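Local coordinates for cell wall surface anchor protein (Streptococcus agalactiae, PDB 4Z1P) that probably works as a cell-wall-anchored adhesin of the antigen I/II family, helping the streptococcus attach to other surfaces, at residues A[35-40]-A[134-139]; A[84-89]-A[119-124]. All blocks are in the same frame, centred on the assembly; numbering follows the deposited sequence.

Interaction 1 (A[35-40]-A[134-139])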
loop_
_atom_site.group_PDB
_atom_site.type_symbol
_atom_site.label_atom_id
_atom_site.label_comp_id
_atom_site.label_asym_id
_atom_site.label_seq_id
_atom_site.Cartn_x
_atom_site.Cartn_y
_atom_site.Cartn_z
ATOM N N LYS A 35 3.391 -1.120 -20.305
ATOM C CA LYS A 35 3.615 -0.861 -21.722
ATOM C C LYS A 35 3.690 -2.065 -22.605
ATOM O O LYS A 35 4.476 -2.981 -22.372
ATOM C CB LYS A 35 4.886 -0.072 -21.943
ATOM C CG LYS A 35 4.709 1.400 -21.766
ATOM C CD LYS A 35 5.903 2.159 -22.305
ATOM C CE LYS A 35 5.851 2.265 -23.811
ATOM N NZ LYS A 35 7.258 2.250 -24.296
ATOM N N GLN A 36 2.919 -1.983 -23.669
ATOM C CA GLN A 36 2.789 -2.984 -24.716
ATOM C C GLN A 36 3.578 -2.381 -25.863
ATOM O O GLN A 36 3.176 -1.311 -26.458
ATOM C CB GLN A 36 1.307 -3.131 -25.100
ATOM C CG GLN A 36 1.031 -4.086 -26.260
ATOM C CD GLN A 36 -0.470 -4.256 -26.479
ATOM O OE1 GLN A 36 -1.256 -3.376 -26.142
ATOM N NE2 GLN A 36 -0.862 -5.390 -27.015
ATOM N N ASN A 37 4.761 -2.961 -26.126
ATOM C CA ASN A 37 5.706 -2.375 -27.095
ATOM C C ASN A 37 5.516 -2.847 -28.511
ATOM O O ASN A 37 5.487 -4.031 -28.785
ATOM C CB ASN A 37 7.140 -2.634 -26.627
ATOM C CG ASN A 37 7.497 -1.781 -25.460
ATOM O OD1 ASN A 37 7.291 -0.572 -25.468
ATOM N ND2 ASN A 37 7.892 -2.376 -24.424
ATOM N N PHE A 38 5.348 -1.882 -29.420
ATOM C CA PHE A 38 5.235 -2.165 -30.848
ATOM C C PHE A 38 6.292 -1.434 -31.698
ATOM O O PHE A 38 6.300 -1.645 -32.896
ATOM C CB PHE A 38 3.812 -1.829 -31.431
ATOM C CG PHE A 38 2.710 -2.668 -30.890
ATOM C CD1 PHE A 38 2.828 -4.007 -30.883
ATOM C CD2 PHE A 38 1.507 -2.080 -30.373
ATOM C CE1 PHE A 38 1.859 -4.821 -30.380
ATOM C CE2 PHE A 38 0.514 -2.897 -29.908
ATOM C CZ PHE A 38 0.671 -4.247 -29.907
ATOM N N SER A 39 7.122 -0.594 -31.112
ATOM C CA SER A 39 8.062 0.249 -31.914
ATOM C C SER A 39 9.011 -0.589 -32.757
ATOM O O SER A 39 9.382 -0.201 -33.885
ATOM C CB SER A 39 8.851 1.190 -31.031
ATOM O OG SER A 39 9.601 0.472 -30.113
ATOM N N GLN A 40 9.216 -1.817 -32.296
ATOM C CA GLN A 40 10.068 -2.815 -32.990
ATOM C C GLN A 40 9.507 -3.314 -34.311
ATOM O O GLN A 40 10.236 -3.853 -35.184
ATOM C CB GLN A 40 10.476 -3.922 -31.986
ATOM C CG GLN A 40 9.413 -4.975 -31.616
ATOM C CD GLN A 40 8.551 -4.562 -30.438
ATOM O OE1 GLN A 40 8.486 -3.376 -30.080
ATOM N NE2 GLN A 40 7.900 -5.562 -29.795
ATOM N N GLY A 134 4.514 1.243 -35.306
ATOM C CA GLY A 134 5.372 1.284 -34.208
ATOM C C GLY A 134 4.883 2.082 -33.019
ATOM O O GLY A 134 5.689 2.663 -32.336
ATOM N N LEU A 135 3.569 2.103 -32.759
ATOM C CA LEU A 135 3.016 2.937 -31.690
ATOM C C LEU A 135 2.738 2.073 -30.457
ATOM O O LEU A 135 1.818 1.273 -30.432
ATOM C CB LEU A 135 1.699 3.669 -32.098
ATOM C CG LEU A 135 1.874 4.619 -33.301
ATOM C CD1 LEU A 135 0.583 5.087 -33.976
ATOM C CD2 LEU A 135 2.764 5.795 -32.910
ATOM N N ASP A 136 3.545 2.262 -29.437
ATOM C CA ASP A 136 3.443 1.494 -28.199
ATOM C C ASP A 136 2.111 1.899 -27.441
ATOM O O ASP A 136 1.644 3.051 -27.544
ATOM C CB ASP A 136 4.513 1.907 -27.288
ATOM C CG ASP A 136 5.966 1.566 -27.822
ATOM O OD1 ASP A 136 6.088 0.734 -28.685
ATOM O OD2 ASP A 136 6.910 2.179 -27.297
ATOM N N ILE A 137 1.560 0.966 -26.700
ATOM C CA ILE A 137 0.289 1.213 -25.986
ATOM C C ILE A 137 0.599 1.231 -24.486
ATOM O O ILE A 137 1.272 0.302 -23.987
ATOM C CB ILE A 137 -0.707 0.063 -26.272
ATOM C CG1 ILE A 137 -0.914 -0.190 -27.777
ATOM C CG2 ILE A 137 -2.031 0.286 -25.599
ATOM C CD1 ILE A 137 -1.189 1.016 -28.648
ATOM N N THR A 138 0.107 2.226 -23.757
ATOM C CA THR A 138 0.309 2.332 -22.346
ATOM C C THR A 138 -0.983 2.091 -21.577
ATOM O O THR A 138 -2.045 2.737 -21.869
ATOM C CB THR A 138 0.885 3.666 -21.974
ATOM O OG1 THR A 138 2.168 3.822 -22.602
ATOM C CG2 THR A 138 1.062 3.741 -20.486
ATOM N N TYR A 139 -0.939 1.128 -20.660
ATOM C CA TYR A 139 -2.099 0.828 -19.825
ATOM C C TYR A 139 -1.879 1.445 -18.485
ATOM O O TYR A 139 -0.862 1.134 -17.821
ATOM C CB TYR A 139 -2.301 -0.680 -19.728
ATOM C CG TYR A 139 -2.589 -1.388 -20.998
ATOM C CD1 TYR A 139 -1.636 -1.486 -22.008
ATOM C CD2 TYR A 139 -3.764 -2.040 -21.172
ATOM C CE1 TYR A 139 -1.845 -2.238 -23.144
ATOM C CE2 TYR A 139 -4.052 -2.735 -22.327
ATOM C CZ TYR A 139 -3.121 -2.854 -23.324
ATOM O OH TYR A 139 -3.385 -3.530 -24.481
HETATM O O HOH W 1 9.141 0.975 -27.641
#

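Interaction 2 (A[84-89]-A[119-124])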
loop_
_atom_site.group_PDB
_atom_site.type_symbol
_atom_site.label_atom_id
_atom_site.label_comp_id
_atom_site.label_asym_id
_atom_site.label_seq_id
_atom_site.Cartn_x
_atom_site.Cartn_y
_atom_site.Cartn_z
ATOM N N LEU A 84 -10.918 -0.276 -28.941
ATOM C CA LEU A 84 -10.441 -1.158 -29.963
ATOM C C LEU A 84 -9.960 -2.493 -29.362
ATOM O O LEU A 84 -9.588 -3.456 -30.114
ATOM C CB LEU A 84 -9.206 -0.547 -30.663
ATOM C CG LEU A 84 -9.384 0.870 -31.217
ATOM C CD1 LEU A 84 -8.144 1.415 -31.930
ATOM C CD2 LEU A 84 -10.628 1.003 -32.081
ATOM N N LEU A 85 -10.015 -2.577 -28.042
ATOM C CA LEU A 85 -9.514 -3.744 -27.333
ATOM C C LEU A 85 -10.611 -4.451 -26.576
ATOM O O LEU A 85 -11.393 -3.800 -25.863
ATOM C CB LEU A 85 -8.482 -3.358 -26.317
ATOM C CG LEU A 85 -7.293 -2.659 -26.985
ATOM C CD1 LEU A 85 -6.293 -2.046 -25.977
ATOM C CD2 LEU A 85 -6.585 -3.617 -27.882
ATOM N N GLU A 86 -10.655 -5.743 -26.718
ATOM C CA GLU A 86 -11.569 -6.556 -25.884
ATOM C C GLU A 86 -10.962 -6.900 -24.529
ATOM O O GLU A 86 -9.940 -7.583 -24.505
ATOM C CB GLU A 86 -11.932 -7.782 -26.620
ATOM C CG GLU A 86 -13.064 -8.589 -25.988
ATOM C CD GLU A 86 -14.473 -8.053 -26.274
ATOM O OE1 GLU A 86 -14.727 -7.477 -27.346
ATOM O OE2 GLU A 86 -15.357 -8.318 -25.442
ATOM N N MET A 87 -11.601 -6.463 -23.450
ATOM C CA MET A 87 -11.184 -6.701 -22.063
ATOM C C MET A 87 -11.752 -8.085 -21.611
ATOM O O MET A 87 -13.020 -8.319 -21.679
ATOM C CB MET A 87 -11.696 -5.562 -21.178
ATOM C CG MET A 87 -11.333 -5.588 -19.695
ATOM S SD MET A 87 -12.231 -6.841 -18.724
ATOM C CE MET A 87 -12.019 -6.265 -17.061
ATOM N N ARG A 88 -10.869 -8.985 -21.152
ATOM C CA ARG A 88 -11.286 -10.224 -20.570
ATOM C C ARG A 88 -10.721 -10.329 -19.217
ATOM O O ARG A 88 -9.631 -9.804 -18.963
ATOM C CB ARG A 88 -10.880 -11.459 -21.384
ATOM C CG ARG A 88 -11.671 -11.654 -22.650
ATOM C CD ARG A 88 -11.323 -12.944 -23.361
ATOM N NE ARG A 88 -12.181 -13.204 -24.552
ATOM C CZ ARG A 88 -12.071 -12.631 -25.732
ATOM N NH1 ARG A 88 -11.099 -11.774 -26.008
ATOM N NH2 ARG A 88 -12.940 -12.996 -26.700
ATOM N N HIS A 89 -11.479 -10.928 -18.293
ATOM C CA HIS A 89 -11.070 -11.069 -16.919
ATOM C C HIS A 89 -11.465 -12.455 -16.458
ATOM O O HIS A 89 -12.632 -12.754 -16.371
ATOM C CB HIS A 89 -11.640 -10.002 -16.012
ATOM C CG HIS A 89 -11.396 -10.238 -14.551
ATOM N ND1 HIS A 89 -12.249 -9.789 -13.567
ATOM C CD2 HIS A 89 -10.412 -10.915 -13.898
ATOM C CE1 HIS A 89 -11.764 -10.106 -12.379
ATOM N NE2 HIS A 89 -10.643 -10.776 -12.552
ATOM N N THR A 119 -7.308 -7.921 -25.998
ATOM C CA THR A 119 -7.050 -8.351 -27.348
ATOM C C THR A 119 -7.602 -7.403 -28.389
ATOM O O THR A 119 -8.729 -6.755 -28.198
ATOM C CB THR A 119 -7.728 -9.733 -27.583
ATOM O OG1 THR A 119 -9.058 -9.669 -27.170
ATOM C CG2 THR A 119 -7.030 -10.813 -26.809
ATOM N N ALA A 120 -6.874 -7.233 -29.486
ATOM C CA ALA A 120 -7.340 -6.426 -30.542
ATOM C C ALA A 120 -8.588 -6.984 -31.186
ATOM O O ALA A 120 -8.607 -8.102 -31.650
ATOM C CB ALA A 120 -6.264 -6.138 -31.579
ATOM N N LYS A 121 -9.643 -6.183 -31.250
ATOM C CA LYS A 121 -10.949 -6.669 -31.761
ATOM C C LYS A 121 -10.843 -6.850 -33.262
ATOM O O LYS A 121 -11.411 -7.787 -33.824
ATOM C CB LYS A 121 -12.085 -5.647 -31.432
ATOM C CG LYS A 121 -12.408 -5.461 -29.978
ATOM C CD LYS A 121 -13.577 -4.421 -29.791
ATOM C CE LYS A 121 -13.927 -4.280 -28.344
ATOM N NZ LYS A 121 -14.804 -3.094 -28.027
ATOM N N ASP A 122 -10.101 -5.988 -33.921
ATOM C CA ASP A 122 -9.948 -6.086 -35.366
ATOM C C ASP A 122 -8.447 -6.089 -35.656
ATOM O O ASP A 122 -7.845 -5.030 -35.749
ATOM C CB ASP A 122 -10.579 -4.894 -36.054
ATOM C CG ASP A 122 -10.494 -4.985 -37.579
ATOM O OD1 ASP A 122 -9.580 -5.641 -38.121
ATOM O OD2 ASP A 122 -11.314 -4.302 -38.190
ATOM N N PRO A 123 -7.862 -7.279 -35.770
ATOM C CA PRO A 123 -6.339 -7.348 -35.767
ATOM C C PRO A 123 -5.738 -6.627 -36.975
ATOM O O PRO A 123 -4.780 -5.887 -36.844
ATOM C CB PRO A 123 -6.054 -8.796 -35.823
ATOM C CG PRO A 123 -7.298 -9.479 -35.470
ATOM C CD PRO A 123 -8.481 -8.569 -35.513
ATOM N N GLN A 124 -6.442 -6.693 -38.112
ATOM C CA GLN A 124 -5.994 -5.991 -39.305
ATOM C C GLN A 124 -6.014 -4.485 -39.167
ATOM O O GLN A 124 -5.029 -3.800 -39.513
ATOM C CB GLN A 124 -6.806 -6.469 -40.547
ATOM C CG GLN A 124 -6.662 -7.946 -40.900
ATOM C CD GLN A 124 -7.429 -8.962 -40.004
ATOM O OE1 GLN A 124 -8.417 -8.632 -39.319
ATOM N NE2 GLN A 124 -6.966 -10.214 -40.023
HETATM O O HOH W 2 -9.023 -3.654 -32.864
HETATM O O HOH W 3 -13.623 -2.149 -25.485
HETATM O O HOH W 4 -11.040 -10.429 -28.789
#

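Interaction 1 (A[35-40]-A[134-139])
Gln36 and Ile137 form a hydrogen-bonded antiparallel pair, bonded both ways at 2.8 Å (Gln36 N to Ile137 O, Ile137 N to Gln36 O), beside the non-hydrogen-bonded pair Lys35–Thr138. Where this ends, the Asp136 carboxylate takes over. Its OD1 accepts two successive amides, Phe38 N at 2.8 Å on the anti side and Ser39 N at 3.0 Å nearly in line with the C-O bond. OD2 receives Lys35 NZ at 3.0 Å from above the carboxylate plane, a salt bridge, and accepts from water 1, also hydrogen-bonded to Ser39 OG. Aspartate's short chain suits the place, keeping one oxygen by the amides and the other by the lysine. Lys35 NZ also donates to OD1 of Asn37, whose ND2 binds Pro6 O. On the face opposite Lys35 and Thr138, Gln36, its CG anti to the backbone N (chi1 176°), accepts Tyr139 OH on OE1 at 2.7 Å, the hydroxyl above the amide carbonyl plane and OE1 at the ring edge. Gly134, its positive phi natural for glycine, ends helix 123-131 in a Schellman motif. Phe38 CE2 packs on Ile137 CG1 (3.7 Å) and its ring touches Phe126 of that helix; Gln36 meets Gln160 of strand 153-162, and Ile137 meets Ile73 of strand 65-75.

Interaction 2 (A[84-89]-A[119-124])
Glu86 and Thr119 grip each other through both backbone groups: Glu86 N donates to Thr119 O at 2.6 Å, and Thr119 N to Glu86 O at 3.0 Å. Next to them Leu85 and Ala120 make a non-hydrogen-bonded pair, in which Leu85 CA points a C-H at Thr119 O over 3.2 Å. One residue beyond the pair, Lys121 N closes on Leu84 O at 3.0 Å with an almost straight bond (170°).

On the face of Glu86 and Thr119 the side chains are polar. Lys121, extended beyond CG, reaches back along the neighbouring segment and crosses Glu86 at about a right angle, its CE 3.4 Å from Glu86 OE1. Glu86 OE1 and Lys121 NZ are 4.4 Å apart, beyond a salt bridge, and NZ is hydrogen-bonded to Ser83 O and to water 3. Thr119 holds OG1 between its backbone N and carbonyl carbon (chi1 50°); water 4, 2.7 Å from Thr119 OG1, also accepts from Arg88 NH1, at the edge of the guanidinium. Long polar chains suit a strand face that is at least partly exposed, and beta-branched threonine favours the extended backbone.

Strand 85-90 is the outermost of a five-stranded antiparallel sheet, half of a beta sandwich consistent with the DE-variant immunoglobulin fold of antigen I/II C-terminal domains. The other face is apolar: Leu85 and Ala120 both touch Phe126 of helix 123-131, and small Ala120 suits a spot where Leu85 CD2 comes within 3.9 Å of Ala120 CA.

Further out, water 2 donates to Leu84 O and accepts from Asp122 N. Asp122 is the N-cap, its OD1 receiving Ala125 N, and Pro123, lacking an N-H, suits the first turn. Farther along strand 85-90, His89 stacks on Tyr116 and its NE2 is hydrogen-bonded to Glu114.

Both contacts are antiparallel pairings, but they belong to opposing sheets of one domain: interaction 1 joins two inner strands of the four-stranded sheet, interaction 2 the edge pair of the five-stranded one. Helix 123-131 connects them, starting from the 119-124 segment and ending at Gly134, and 84-89/119-124 is nested within the loop closed by 35-40/134-139. Interaction 1 is partly buried, and its polar groups are matched mostly directly, by a salt bridge and a side chain accepting backbone amides, with one bridging water. Interaction 2 lies at the surface, where three waters bridge the segments or their side chains. They touch where Leu85 CD1 packs 3.6 Å from Tyr139 OH.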